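Local structure of ubiquitin conjugating enzyme (Plasmodium yoelii, 2PWQ) at residues 96-101 with 155-160; 101-106 with 141-146; 134-139 with 148-153. The protein probably acts as an E2 ubiquitin-conjugating enzyme, carrying activated ubiquitin as a thioester and passing it on within the ubiquitin pathway. All coordinates share one frame; numbering follows the deposited sequence. Where two conformers were deposited one is given.

From the N terminus the chain lays down helix 23-37 and the antiparallel sheet, then leaves strand 88-91 for the loop that supplies both 96-101 and 101-106. Contact 1 closes the longest loop, tying this region to helix 154-168, and both other contacts lie within it. Contact 2 brings 101-106 to the start of helix 144-152. Contact 3 spans a short gap, from the end of helix 122-134 to helix 144-152, and crosses contact 2 because their segments alternate. Contacts 1 and 2 share Ser101 and meet where Pro98 O probably accepts from Gln142 N and Asp143 N. They bind the loop after the sheet to helices 154-168 and 144-152; contact 3 adds the loop after helix 122-134.

Contact 1: 96-101 with 155-160; sequences WHPNIS and ALFVKT
Trp96 and Phe157 reach each other because both hold their rings trans to the backbone nitrogen, with chi1 of -168° and 165°, while Thr160 uses the same direction for its CG2 methyl. Trp96 CB points toward helix 154-168, and chi1 then carries the indole over to Thr160 and Phe157. The methyl sits over one face of the indole, Thr160 CG2 lying 3.2 Å from the centroid of the Trp96 five-membered ring and almost on its normal, which makes a close CH-pi contact. Threonine suits this place because its two branches divide the work: CG2 goes to the ring, and OG1, 3.2 Å from Leu156 O, gives its hydrogen back to the helix. Phe157 meets the same indole obliquely, the planes 32° apart and Trp96 CD1 3.8 Å from Phe157 CD1. Farther along the phenyl ring, Phe157 CE1 touches Pro98 CD at 3.5 Å, the two side chains crossing at about a right angle, and His97 CA stands at the ring's edge. Pro98 belongs to the His-Pro-Asn signature of ubiquitin-conjugating enzymes, here a type I turn from His97 to Ile100. His97 points away from the helix. Its ND1 accepts from Asn99 N at 3.0 Å and its NE2 bonds Leu132 O, so the imidazole is fixed in rotation and ties the turn to helix 122-134. Val146 and Met149 of helix 144-152 also touch the indole, and Trp164 meets it from farther along helix 154-168. Across the two segments the cohesion is thus apolar and aromatic, while Thr160 OG1 bonds within its helix and His97 within the turn and to Leu132; the contact depends on ring and methyl shape more than on directed bonds.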
ATOM      1  N   TRP A  96       4.376 -11.636   2.000  1.00 28.65           N
ATOM      2  CA  TRP A  96       5.161 -12.079   3.150  1.00 30.06           C
ATOM      3  C   TRP A  96       6.118 -10.933   3.540  1.00 27.81           C
ATOM      4  O   TRP A  96       7.126 -10.752   2.878  1.00 31.13           O
ATOM      5  CB  TRP A  96       6.005 -13.286   2.757  1.00 29.86           C
ATOM      6  CG  TRP A  96       6.619 -13.986   3.899  1.00 32.05           C
ATOM      7  CD1 TRP A  96       7.937 -14.050   4.207  1.00 34.53           C
ATOM      8  CD2 TRP A  96       5.932 -14.768   4.872  1.00 35.62           C
ATOM      9  NE1 TRP A  96       8.124 -14.792   5.338  1.00 33.82           N
ATOM     10  CE2 TRP A  96       6.907 -15.265   5.764  1.00 34.80           C
ATOM     11  CE3 TRP A  96       4.581 -15.126   5.055  1.00 33.67           C
ATOM     12  CZ2 TRP A  96       6.587 -16.100   6.853  1.00 34.81           C
ATOM     13  CZ3 TRP A  96       4.244 -15.936   6.160  1.00 35.34           C
ATOM     14  CH2 TRP A  96       5.256 -16.431   7.036  1.00 34.78           C
ATOM     15  N   HIS A  97       5.809 -10.229   4.619  1.00 30.41           N
ATOM     16  CA  HIS A  97       6.500  -9.006   5.043  1.00 30.70           C
ATOM     17  C   HIS A  97       6.246  -8.770   6.530  1.00 32.39           C
ATOM     18  O   HIS A  97       5.104  -8.896   6.987  1.00 32.47           O
ATOM     19  CB  HIS A  97       5.951  -7.800   4.269  1.00 30.39           C
ATOM     20  CG  HIS A  97       6.819  -6.568   4.364  1.00 31.05           C
ATOM     21  ND1 HIS A  97       6.773  -5.684   5.429  1.00 29.88           N
ATOM     22  CD2 HIS A  97       7.718  -6.063   3.494  1.00 30.66           C
ATOM     23  CE1 HIS A  97       7.656  -4.718   5.236  1.00 32.65           C
ATOM     24  NE2 HIS A  97       8.243  -4.920   4.066  1.00 30.54           N
ATOM     25  N   PRO A  98       7.306  -8.440   7.327  1.00 32.78           N
ATOM     26  CA  PRO A  98       7.099  -8.310   8.776  1.00 33.98           C
ATOM     27  C   PRO A  98       6.102  -7.230   9.159  1.00 35.26           C
ATOM     28  O   PRO A  98       5.519  -7.265  10.247  1.00 36.06           O
ATOM     29  CB  PRO A  98       8.504  -7.971   9.315  1.00 34.20           C
ATOM     30  CG  PRO A  98       9.270  -7.485   8.101  1.00 34.76           C
ATOM     31  CD  PRO A  98       8.721  -8.279   6.963  1.00 33.54           C
ATOM     32  N   ASN A  99       5.928  -6.239   8.283  1.00 35.92           N
ATOM     33  CA  ASN A  99       5.021  -5.152   8.587  1.00 36.09           C
ATOM     34  C   ASN A  99       3.610  -5.239   8.010  1.00 36.29           C
ATOM     35  O   ASN A  99       2.863  -4.237   8.034  1.00 36.09           O
ATOM     36  CB  ASN A  99       5.688  -3.833   8.191  1.00 36.61           C
ATOM     37  CG  ASN A  99       6.972  -3.602   8.950  1.00 37.86           C
ATOM     38  OD1 ASN A  99       6.977  -3.603  10.185  1.00 41.41           O
ATOM     39  ND2 ASN A  99       8.060  -3.432   8.231  1.00 36.55           N
ATOM     40  N   ILE A 100       3.213  -6.447   7.561  1.00 36.26           N
ATOM     41  CA  ILE A 100       1.923  -6.665   6.885  1.00 35.71           C
ATOM     42  C   ILE A 100       1.415  -8.068   7.276  1.00 36.53           C
ATOM     43  O   ILE A 100       2.171  -9.043   7.205  1.00 35.92           O
ATOM     44  CB  ILE A 100       2.057  -6.604   5.335  1.00 35.34           C
ATOM     45  CG1 ILE A 100       2.841  -5.359   4.866  1.00 33.76           C
ATOM     46  CG2 ILE A 100       0.681  -6.611   4.645  1.00 35.81           C
ATOM     47  CD1 ILE A 100       3.345  -5.496   3.442  1.00 34.08           C
ATOM     48  N   SER A 101       0.167  -8.151   7.720  1.00 37.78           N
ATOM     49  CA  SER A 101      -0.441  -9.450   8.046  1.00 39.02           C
ATOM     50  C   SER A 101      -0.406 -10.355   6.800  1.00 39.17           C
ATOM     51  O   SER A 101      -0.918 -10.001   5.712  1.00 38.89           O
ATOM     52  CB  SER A 101      -1.845  -9.270   8.620  1.00 38.91           C
ATOM     53  OG  SER A 101      -2.486 -10.518   8.849  1.00 40.87           O
ATOM     54  N   ALA A 155      17.745 -15.245   5.683  1.00 38.25           N
ATOM     55  CA  ALA A 155      17.959 -15.718   4.319  1.00 39.07           C
ATOM     56  C   ALA A 155      16.752 -16.541   3.871  1.00 41.06           C
ATOM     57  O   ALA A 155      16.533 -16.718   2.667  1.00 41.65           O
ATOM     58  CB  ALA A 155      19.189 -16.565   4.244  1.00 39.17           C
ATOM     59  N   LEU A 156      16.014 -17.063   4.856  1.00 41.18           N
ATOM     60  CA  LEU A 156      14.798 -17.853   4.562  1.00 42.26           C
ATOM     61  C   LEU A 156      13.693 -16.859   4.286  1.00 42.64           C
ATOM     62  O   LEU A 156      12.929 -17.033   3.337  1.00 43.89           O
ATOM     63  CB  LEU A 156      14.400 -18.728   5.748  1.00 41.33           C
ATOM     64  CG  LEU A 156      13.100 -19.558   5.657  1.00 42.13           C
ATOM     65  CD1 LEU A 156      13.028 -20.327   4.336  1.00 41.43           C
ATOM     66  CD2 LEU A 156      12.951 -20.467   6.855  1.00 41.29           C
ATOM     67  N   PHE A 157      13.601 -15.828   5.122  1.00 42.02           N
ATOM     68  CA  PHE A 157      12.642 -14.755   4.888  1.00 42.33           C
ATOM     69  C   PHE A 157      12.667 -14.303   3.438  1.00 41.80           C
ATOM     70  O   PHE A 157      11.620 -14.181   2.784  1.00 41.53           O
ATOM     71  CB  PHE A 157      12.881 -13.541   5.788  1.00 42.43           C
ATOM     72  CG  PHE A 157      12.147 -12.324   5.321  1.00 42.15           C
ATOM     73  CD1 PHE A 157      10.824 -12.112   5.712  1.00 41.52           C
ATOM     74  CD2 PHE A 157      12.757 -11.419   4.420  1.00 40.27           C
ATOM     75  CE1 PHE A 157      10.121 -11.011   5.252  1.00 40.50           C
ATOM     76  CE2 PHE A 157      12.068 -10.315   3.942  1.00 37.87           C
ATOM     77  CZ  PHE A 157      10.757 -10.095   4.364  1.00 41.89           C
ATOM     78  N   VAL A 158      13.864 -14.049   2.934  1.00 41.36           N
ATOM     79  CA  VAL A 158      14.006 -13.485   1.609  1.00 40.34           C
ATOM     80  C   VAL A 158      13.413 -14.493   0.640  1.00 40.51           C
ATOM     81  O   VAL A 158      12.674 -14.135  -0.275  1.00 39.36           O
ATOM     82  CB  VAL A 158      15.490 -13.142   1.268  1.00 40.44           C
ATOM     83  CG1 VAL A 158      15.641 -12.764  -0.180  1.00 39.61           C
ATOM     84  CG2 VAL A 158      15.997 -12.030   2.182  1.00 36.13           C
ATOM     85  N   LYS A 159      13.741 -15.759   0.861  1.00 41.29           N
ATOM     86  CA  LYS A 159      13.242 -16.828  -0.017  1.00 40.37           C
ATOM     87  C   LYS A 159      11.739 -17.013   0.066  1.00 39.04           C
ATOM     88  O   LYS A 159      11.100 -17.193  -0.965  1.00 40.22           O
ATOM     89  CB  LYS A 159      13.974 -18.154   0.219  1.00 41.52           C
ATOM     90  CG  LYS A 159      15.279 -18.225  -0.553  1.00 42.51           C
ATOM     91  CD  LYS A 159      15.000 -18.360  -2.023  1.00 45.50           C
ATOM     92  CE  LYS A 159      16.277 -18.534  -2.779  1.00 44.32           C
ATOM     93  NZ  LYS A 159      15.989 -18.724  -4.222  1.00 46.07           N
ATOM     94  N   THR A 160      11.178 -16.952   1.270  1.00 37.47           N
ATOM     95  CA  THR A 160       9.726 -17.082   1.443  1.00 36.51           C
ATOM     96  C   THR A 160       8.981 -15.895   0.768  1.00 36.54           C
ATOM     97  O   THR A 160       8.026 -16.076  -0.002  1.00 36.36           O
ATOM     98  CB  THR A 160       9.385 -17.165   2.934  1.00 36.46           C
ATOM     99  OG1 THR A 160      10.005 -18.328   3.485  1.00 36.23           O
ATOM    100  CG2 THR A 160       7.882 -17.267   3.167  1.00 33.52           C
TER

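Contact 2: 101-106 with 141-146; sequences SSQTGA and PQDAEV
Asp143 reaches across to Ser102 with its carboxylate swung away from its own amide nitrogen (chi1 -167°), which places the group between the loop and the first turn of helix 144-152. The two oxygens have different tasks. OD2 faces the loop and is gripped twice by one residue: Ser102 N approaches from the anti side at 2.7 Å, and Ser102 OG from the syn side, also at 2.7 Å, both tilted moderately out of the carboxylate plane. The serine can do this because its chi1 of 70° sets OG between the backbone nitrogen and the carbonyl carbon, where hydroxyl and amide reach the same acceptor. OD1 turns to the helix, accepting from Val146 N at 3.1 Å from above the carboxylate plane and more weakly from Glu145 N, so Asp143 is the N-cap. A short aspartate suits this place, since its carboxylate stays near the helix's first amides. Beside these polar bonds, Ser102 CB packs on Val146 CG2 at 4.1 Å. Ser101 shapes the loop with an ST motif, OG accepting from Thr104 N at 3.2 Å. Gln142 bends at chi2 and lays its amide near Ala106, and its side chain also touches Cys108, the predicted thioester-forming cysteine. With donors on both oxygens and the helix N terminus alongside, the buried carboxylate would be expected to remain ionised, serving as a bridge between loop and helix.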
ATOM      1  N   SER A 101       0.167  -8.151   7.720  1.00 37.78           N
ATOM      2  CA  SER A 101      -0.441  -9.450   8.046  1.00 39.02           C
ATOM      3  C   SER A 101      -0.406 -10.355   6.800  1.00 39.17           C
ATOM      4  O   SER A 101      -0.918 -10.001   5.712  1.00 38.89           O
ATOM      5  CB  SER A 101      -1.845  -9.270   8.620  1.00 38.91           C
ATOM      6  OG  SER A 101      -2.486 -10.518   8.849  1.00 40.87           O
ATOM      7  N   SER A 102       0.280 -11.489   6.958  1.00 39.09           N
ATOM      8  CA  SER A 102       0.394 -12.508   5.913  1.00 38.51           C
ATOM      9  C   SER A 102      -0.969 -13.144   5.604  1.00 38.62           C
ATOM     10  O   SER A 102      -1.077 -13.856   4.637  1.00 38.29           O
ATOM     11  CB  SER A 102       1.362 -13.618   6.326  1.00 38.25           C
ATOM     12  OG  SER A 102       0.815 -14.421   7.395  1.00 37.74           O
ATOM     13  N   GLN A 103      -1.980 -12.866   6.421  1.00 38.84           N
ATOM     14  CA  GLN A 103      -3.301 -13.459   6.262  1.00 40.52           C
ATOM     15  C   GLN A 103      -4.403 -12.484   5.903  1.00 40.71           C
ATOM     16  O   GLN A 103      -5.325 -12.858   5.196  1.00 40.50           O
ATOM     17  CB  GLN A 103      -3.657 -14.259   7.503  1.00 40.38           C
ATOM     18  CG  GLN A 103      -2.611 -15.353   7.715  1.00 43.74           C
ATOM     19  CD  GLN A 103      -2.557 -15.846   9.145  1.00 52.78           C
ATOM     20  OE1 GLN A 103      -3.528 -16.443   9.657  1.00 53.60           O
ATOM     21  NE2 GLN A 103      -1.409 -15.624   9.806  1.00 54.90           N
ATOM     22  N   THR A 104      -4.286 -11.230   6.341  1.00 40.99           N
ATOM     23  CA  THR A 104      -5.321 -10.210   6.080  1.00 40.75           C
ATOM     24  C   THR A 104      -4.884  -8.952   5.314  1.00 40.86           C
ATOM     25  O   THR A 104      -5.731  -8.138   4.927  1.00 40.06           O
ATOM     26  CB  THR A 104      -5.995  -9.761   7.368  1.00 41.01           C
ATOM     27  OG1 THR A 104      -5.115  -8.898   8.088  1.00 41.36           O
ATOM     28  CG2 THR A 104      -6.382 -10.976   8.234  1.00 39.70           C
ATOM     29  N   GLY A 105      -3.577  -8.793   5.113  1.00 40.56           N
ATOM     30  CA  GLY A 105      -3.034  -7.634   4.373  1.00 40.36           C
ATOM     31  C   GLY A 105      -3.046  -6.326   5.145  1.00 39.82           C
ATOM     32  O   GLY A 105      -2.724  -5.275   4.582  1.00 39.28           O
ATOM     33  N   ALA A 106      -3.426  -6.385   6.421  1.00 39.84           N
ATOM     34  CA  ALA A 106      -3.420  -5.214   7.275  1.00 40.31           C
ATOM     35  C   ALA A 106      -2.002  -4.668   7.487  1.00 40.97           C
ATOM     36  O   ALA A 106      -1.035  -5.423   7.533  1.00 39.84           O
ATOM     37  CB  ALA A 106      -4.037  -5.515   8.585  1.00 39.84           C
ATOM     38  N   PRO A 141       6.351  -4.806  14.564  1.00 64.58           N
ATOM     39  CA  PRO A 141       5.949  -5.870  13.647  1.00 63.83           C
ATOM     40  C   PRO A 141       4.433  -5.991  13.525  1.00 63.01           C
ATOM     41  O   PRO A 141       3.698  -5.623  14.451  1.00 63.18           O
ATOM     42  CB  PRO A 141       6.557  -7.129  14.282  1.00 63.87           C
ATOM     43  CG  PRO A 141       7.066  -6.707  15.680  1.00 64.13           C
ATOM     44  CD  PRO A 141       6.564  -5.323  15.929  1.00 64.52           C
ATOM     45  N   GLN A 142       3.972  -6.483  12.379  1.00 61.92           N
ATOM     46  CA  GLN A 142       2.545  -6.683  12.162  1.00 60.98           C
ATOM     47  C   GLN A 142       2.182  -8.155  12.174  1.00 59.75           C
ATOM     48  O   GLN A 142       1.126  -8.534  12.662  1.00 59.86           O
ATOM     49  CB  GLN A 142       2.088  -6.025  10.853  1.00 61.17           C
ATOM     50  CG  GLN A 142       1.497  -4.646  11.045  1.00 62.49           C
ATOM     51  CD  GLN A 142       0.250  -4.670  11.921  1.00 64.27           C
ATOM     52  OE1 GLN A 142       0.300  -4.277  13.099  1.00 63.36           O
ATOM     53  NE2 GLN A 142      -0.872  -5.155  11.361  1.00 63.78           N
ATOM     54  N   ASP A 143       3.072  -8.973  11.631  1.00 58.30           N
ATOM     55  CA  ASP A 143       2.891 -10.411  11.587  1.00 56.67           C
ATOM     56  C   ASP A 143       4.004 -11.065  12.412  1.00 55.89           C
ATOM     57  O   ASP A 143       5.171 -11.007  12.010  1.00 55.68           O
ATOM     58  CB  ASP A 143       2.944 -10.877  10.125  1.00 56.02           C
ATOM     59  CG  ASP A 143       2.447 -12.305   9.944  1.00 55.21           C
ATOM     60  OD1 ASP A 143       3.065 -13.226  10.531  1.00 52.70           O
ATOM     61  OD2 ASP A 143       1.445 -12.501   9.212  1.00 50.74           O
ATOM     62  N   ALA A 144       3.642 -11.680  13.548  1.00 55.25           N
ATOM     63  CA  ALA A 144       4.635 -12.271  14.492  1.00 54.31           C
ATOM     64  C   ALA A 144       5.492 -13.353  13.858  1.00 53.24           C
ATOM     65  O   ALA A 144       6.699 -13.410  14.107  1.00 53.40           O
ATOM     66  CB  ALA A 144       3.968 -12.793  15.787  1.00 54.55           C
ATOM     67  N   GLU A 145       4.867 -14.176  13.013  1.00 52.53           N
ATOM     68  CA  GLU A 145       5.566 -15.295  12.373  0.60 51.90           C
ATOM     69  C   GLU A 145       6.537 -14.817  11.281  1.00 51.50           C
ATOM     70  O   GLU A 145       7.651 -15.355  11.155  1.00 51.75           O
ATOM     71  CB  GLU A 145       4.585 -16.363  11.838  0.60 52.00           C
ATOM     72  CG  GLU A 145       3.300 -16.599  12.675  0.60 51.91           C
ATOM     73  CD  GLU A 145       3.520 -16.704  14.200  0.60 51.96           C
ATOM     74  OE1 GLU A 145       2.660 -16.188  14.949  0.60 50.77           O
ATOM     75  OE2 GLU A 145       4.530 -17.300  14.648  0.60 52.17           O
ATOM     76  N   VAL A 146       6.137 -13.802  10.506  1.00 50.15           N
ATOM     77  CA  VAL A 146       7.041 -13.243   9.490  1.00 49.00           C
ATOM     78  C   VAL A 146       8.207 -12.528  10.171  1.00 49.00           C
ATOM     79  O   VAL A 146       9.337 -12.646   9.726  1.00 48.69           O
ATOM     80  CB  VAL A 146       6.353 -12.263   8.502  1.00 48.13           C
ATOM     81  CG1 VAL A 146       7.286 -11.929   7.356  1.00 46.81           C
ATOM     82  CG2 VAL A 146       5.073 -12.854   7.944  1.00 47.70           C
TER

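Contact 3: 134-139 with 148-153; sequences SDPQPD and KMYKEN
The proline-bearing loop between helices 122-134 and 144-152 lays Pro136 and Pro138 against the ring of Tyr150, a residue on the second of these helices. With CG opposite N across the CA-CB bond (chi1 -176°), the tyrosine side chain reaches out to the loop, and both prolines pack obliquely along its ring from one and the same side. Pro138 CB lies 3.5 Å from Tyr150 CD2, and Pro138 CG comes within 3.6 Å of Tyr150 CE2. Pro136 takes the hydroxyl end of the phenol, crossing it at about a right angle, with CG 3.8 Å from Tyr150 OH. Rigid proline rings suit this work, offering apolar surface while limiting the flexibility of the loop. The next residue, Lys151, runs extended beyond CG past Pro138, its CE 3.8 Å from Pro138 CB. Its ammonium group ends near Asp139, where NZ and OD1 form a long salt bridge of 3.6 Å at the exposed margin; here a lysine supplies both an apolar stem and a charge. Behind the loop, Pro136 also touches His97 and Pro98, while Tyr150 meets Phe157 and His154 edge-to-face, so that this surface contact continues inward to the packing against helix 154-168.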
ATOM      1  N   SER A 134      10.717  -1.885   0.413  1.00 35.91           N
ATOM      2  CA  SER A 134      12.167  -1.714   0.279  1.00 38.15           C
ATOM      3  C   SER A 134      12.929  -1.797   1.562  1.00 37.26           C
ATOM      4  O   SER A 134      14.118  -2.102   1.538  1.00 38.52           O
ATOM      5  CB  SER A 134      12.480  -0.338  -0.299  1.00 37.67           C
ATOM      6  OG  SER A 134      12.360  -0.395  -1.685  1.00 42.23           O
ATOM      7  N   ASP A 135      12.286  -1.502   2.679  1.00 36.29           N
ATOM      8  CA  ASP A 135      13.019  -1.330   3.889  1.00 35.89           C
ATOM      9  C   ASP A 135      12.147  -1.759   5.071  1.00 36.24           C
ATOM     10  O   ASP A 135      11.582  -0.913   5.787  1.00 35.00           O
ATOM     11  CB  ASP A 135      13.436   0.166   3.942  1.00 36.67           C
ATOM     12  CG  ASP A 135      14.448   0.468   5.014  1.00 38.70           C
ATOM     13  OD1 ASP A 135      15.106  -0.473   5.506  1.00 39.34           O
ATOM     14  OD2 ASP A 135      14.620   1.675   5.325  1.00 44.38           O
ATOM     15  N   PRO A 136      12.029  -3.100   5.293  1.00 35.72           N
ATOM     16  CA  PRO A 136      11.127  -3.588   6.340  1.00 38.09           C
ATOM     17  C   PRO A 136      11.576  -3.154   7.743  1.00 39.78           C
ATOM     18  O   PRO A 136      12.770  -3.056   8.000  1.00 40.58           O
ATOM     19  CB  PRO A 136      11.160  -5.141   6.179  1.00 35.74           C
ATOM     20  CG  PRO A 136      11.797  -5.415   4.845  1.00 35.61           C
ATOM     21  CD  PRO A 136      12.727  -4.194   4.609  1.00 35.90           C
ATOM     22  N   GLN A 137      10.623  -2.941   8.638  1.00 43.17           N
ATOM     23  CA  GLN A 137      10.865  -2.426  10.000  1.00 46.38           C
ATOM     24  C   GLN A 137      10.516  -3.445  11.102  1.00 49.61           C
ATOM     25  O   GLN A 137       9.458  -3.330  11.764  1.00 48.65           O
ATOM     26  CB  GLN A 137      10.037  -1.154  10.192  1.00 45.80           C
ATOM     27  CG  GLN A 137      10.414  -0.073   9.204  1.00 46.92           C
ATOM     28  CD  GLN A 137      11.880   0.268   9.328  1.00 45.03           C
ATOM     29  OE1 GLN A 137      12.678   0.136   8.361  1.00 41.99           O
ATOM     30  NE2 GLN A 137      12.269   0.637  10.555  1.00 43.75           N
ATOM     31  N   PRO A 138      11.419  -4.427  11.333  1.00 53.12           N
ATOM     32  CA  PRO A 138      11.117  -5.626  12.140  1.00 55.67           C
ATOM     33  C   PRO A 138      10.750  -5.414  13.608  1.00 57.95           C
ATOM     34  O   PRO A 138      10.127  -6.300  14.197  1.00 58.27           O
ATOM     35  CB  PRO A 138      12.394  -6.468  12.021  1.00 55.52           C
ATOM     36  CG  PRO A 138      13.466  -5.485  11.699  1.00 55.34           C
ATOM     37  CD  PRO A 138      12.799  -4.468  10.810  1.00 53.31           C
ATOM     38  N   ASP A 139      11.121  -4.270  14.179  1.00 60.38           N
ATOM     39  CA  ASP A 139      10.854  -3.948  15.599  1.00 62.89           C
ATOM     40  C   ASP A 139       9.442  -3.454  15.892  1.00 63.69           C
ATOM     41  O   ASP A 139       9.040  -3.371  17.061  1.00 63.63           O
ATOM     42  CB  ASP A 139      11.828  -2.869  16.083  1.00 63.55           C
ATOM     43  CG  ASP A 139      13.194  -3.420  16.436  1.00 65.81           C
ATOM     44  OD1 ASP A 139      13.702  -4.325  15.721  1.00 68.08           O
ATOM     45  OD2 ASP A 139      13.768  -2.922  17.435  1.00 68.86           O
ATOM     46  N   LYS A 148       9.448 -12.985  13.292  1.00 52.05           N
ATOM     47  CA  LYS A 148      10.314 -14.005  13.868  1.00 52.12           C
ATOM     48  C   LYS A 148      11.272 -14.507  12.794  1.00 51.61           C
ATOM     49  O   LYS A 148      12.482 -14.550  13.025  1.00 52.49           O
ATOM     50  CB  LYS A 148       9.502 -15.159  14.473  1.00 52.81           C
ATOM     51  CG  LYS A 148      10.346 -16.304  15.056  1.00 54.58           C
ATOM     52  CD  LYS A 148      10.017 -16.533  16.538  1.00 58.67           C
ATOM     53  CE  LYS A 148       8.848 -17.471  16.736  1.00 61.34           C
ATOM     54  NZ  LYS A 148       9.236 -18.879  16.438  1.00 62.54           N
ATOM     55  N   MET A 149      10.745 -14.844  11.620  1.00 49.65           N
ATOM     56  CA  MET A 149      11.559 -15.392  10.558  1.00 48.43           C
ATOM     57  C   MET A 149      12.551 -14.358  10.043  1.00 48.62           C
ATOM     58  O   MET A 149      13.682 -14.681   9.696  1.00 48.85           O
ATOM     59  CB  MET A 149      10.673 -15.872   9.410  1.00 47.92           C
ATOM     60  CG  MET A 149      11.471 -16.538   8.295  1.00 47.75           C
ATOM     61  SD  MET A 149      10.546 -16.970   6.808  1.00 47.25           S
ATOM     62  CE  MET A 149       9.641 -18.457   7.306  1.00 49.18           C
ATOM     63  N   TYR A 150      12.104 -13.112   9.972  1.00 48.41           N
ATOM     64  CA  TYR A 150      12.904 -12.036   9.408  1.00 48.55           C
ATOM     65  C   TYR A 150      14.171 -11.864  10.276  1.00 48.70           C
ATOM     66  O   TYR A 150      15.294 -11.800   9.760  1.00 48.44           O
ATOM     67  CB  TYR A 150      12.055 -10.759   9.323  1.00 48.29           C
ATOM     68  CG  TYR A 150      12.765  -9.616   8.672  1.00 49.04           C
ATOM     69  CD1 TYR A 150      12.925  -9.579   7.290  1.00 46.61           C
ATOM     70  CD2 TYR A 150      13.312  -8.584   9.440  1.00 49.18           C
ATOM     71  CE1 TYR A 150      13.592  -8.546   6.688  1.00 49.94           C
ATOM     72  CE2 TYR A 150      13.999  -7.536   8.847  1.00 49.23           C
ATOM     73  CZ  TYR A 150      14.137  -7.521   7.475  1.00 49.01           C
ATOM     74  OH  TYR A 150      14.809  -6.498   6.858  1.00 50.35           O
ATOM     75  N   LYS A 151      13.962 -11.853  11.589  1.00 49.16           N
ATOM     76  CA  LYS A 151      15.035 -11.788  12.573  1.00 50.55           C
ATOM     77  C   LYS A 151      15.822 -13.119  12.732  1.00 51.00           C
ATOM     78  O   LYS A 151      17.041 -13.140  12.567  1.00 51.14           O
ATOM     79  CB  LYS A 151      14.480 -11.280  13.910  1.00 50.77           C
ATOM     80  CG  LYS A 151      14.059  -9.826  13.902  0.50 51.60           C
ATOM     81  CD  LYS A 151      13.339  -9.468  15.196  0.50 54.47           C
ATOM     82  CE  LYS A 151      13.329  -7.958  15.432  0.50 56.39           C
ATOM     83  NZ  LYS A 151      12.483  -7.558  16.607  1.00 58.96           N
ATOM     84  N   GLU A 152      15.133 -14.229  13.016  1.00 51.70           N
ATOM     85  CA  GLU A 152      15.810 -15.537  13.273  1.00 51.57           C
ATOM     86  C   GLU A 152      16.499 -16.230  12.091  1.00 50.52           C
ATOM     87  O   GLU A 152      17.522 -16.884  12.284  1.00 50.80           O
ATOM     88  CB  GLU A 152      14.905 -16.516  14.024  1.00 52.21           C
ATOM     89  CG  GLU A 152      15.166 -16.583  15.528  1.00 56.34           C
ATOM     90  CD  GLU A 152      14.168 -15.784  16.373  1.00 61.44           C
ATOM     91  OE1 GLU A 152      13.341 -16.430  17.065  1.00 62.83           O
ATOM     92  OE2 GLU A 152      14.210 -14.522  16.352  1.00 63.80           O
ATOM     93  N   ASN A 153      15.942 -16.105  10.887  1.00 48.99           N
ATOM     94  CA  ASN A 153      16.485 -16.763   9.692  1.00 47.31           C
ATOM     95  C   ASN A 153      16.085 -15.896   8.534  1.00 46.40           C
ATOM     96  O   ASN A 153      15.035 -16.091   7.917  1.00 45.32           O
ATOM     97  CB  ASN A 153      15.936 -18.198   9.489  1.00 47.62           C
ATOM     98  CG  ASN A 153      16.650 -18.969   8.344  1.00 47.52           C
ATOM     99  OD1 ASN A 153      17.375 -18.397   7.528  1.00 44.90           O
ATOM    100  ND2 ASN A 153      16.427 -20.280   8.294  1.00 49.29           N
TER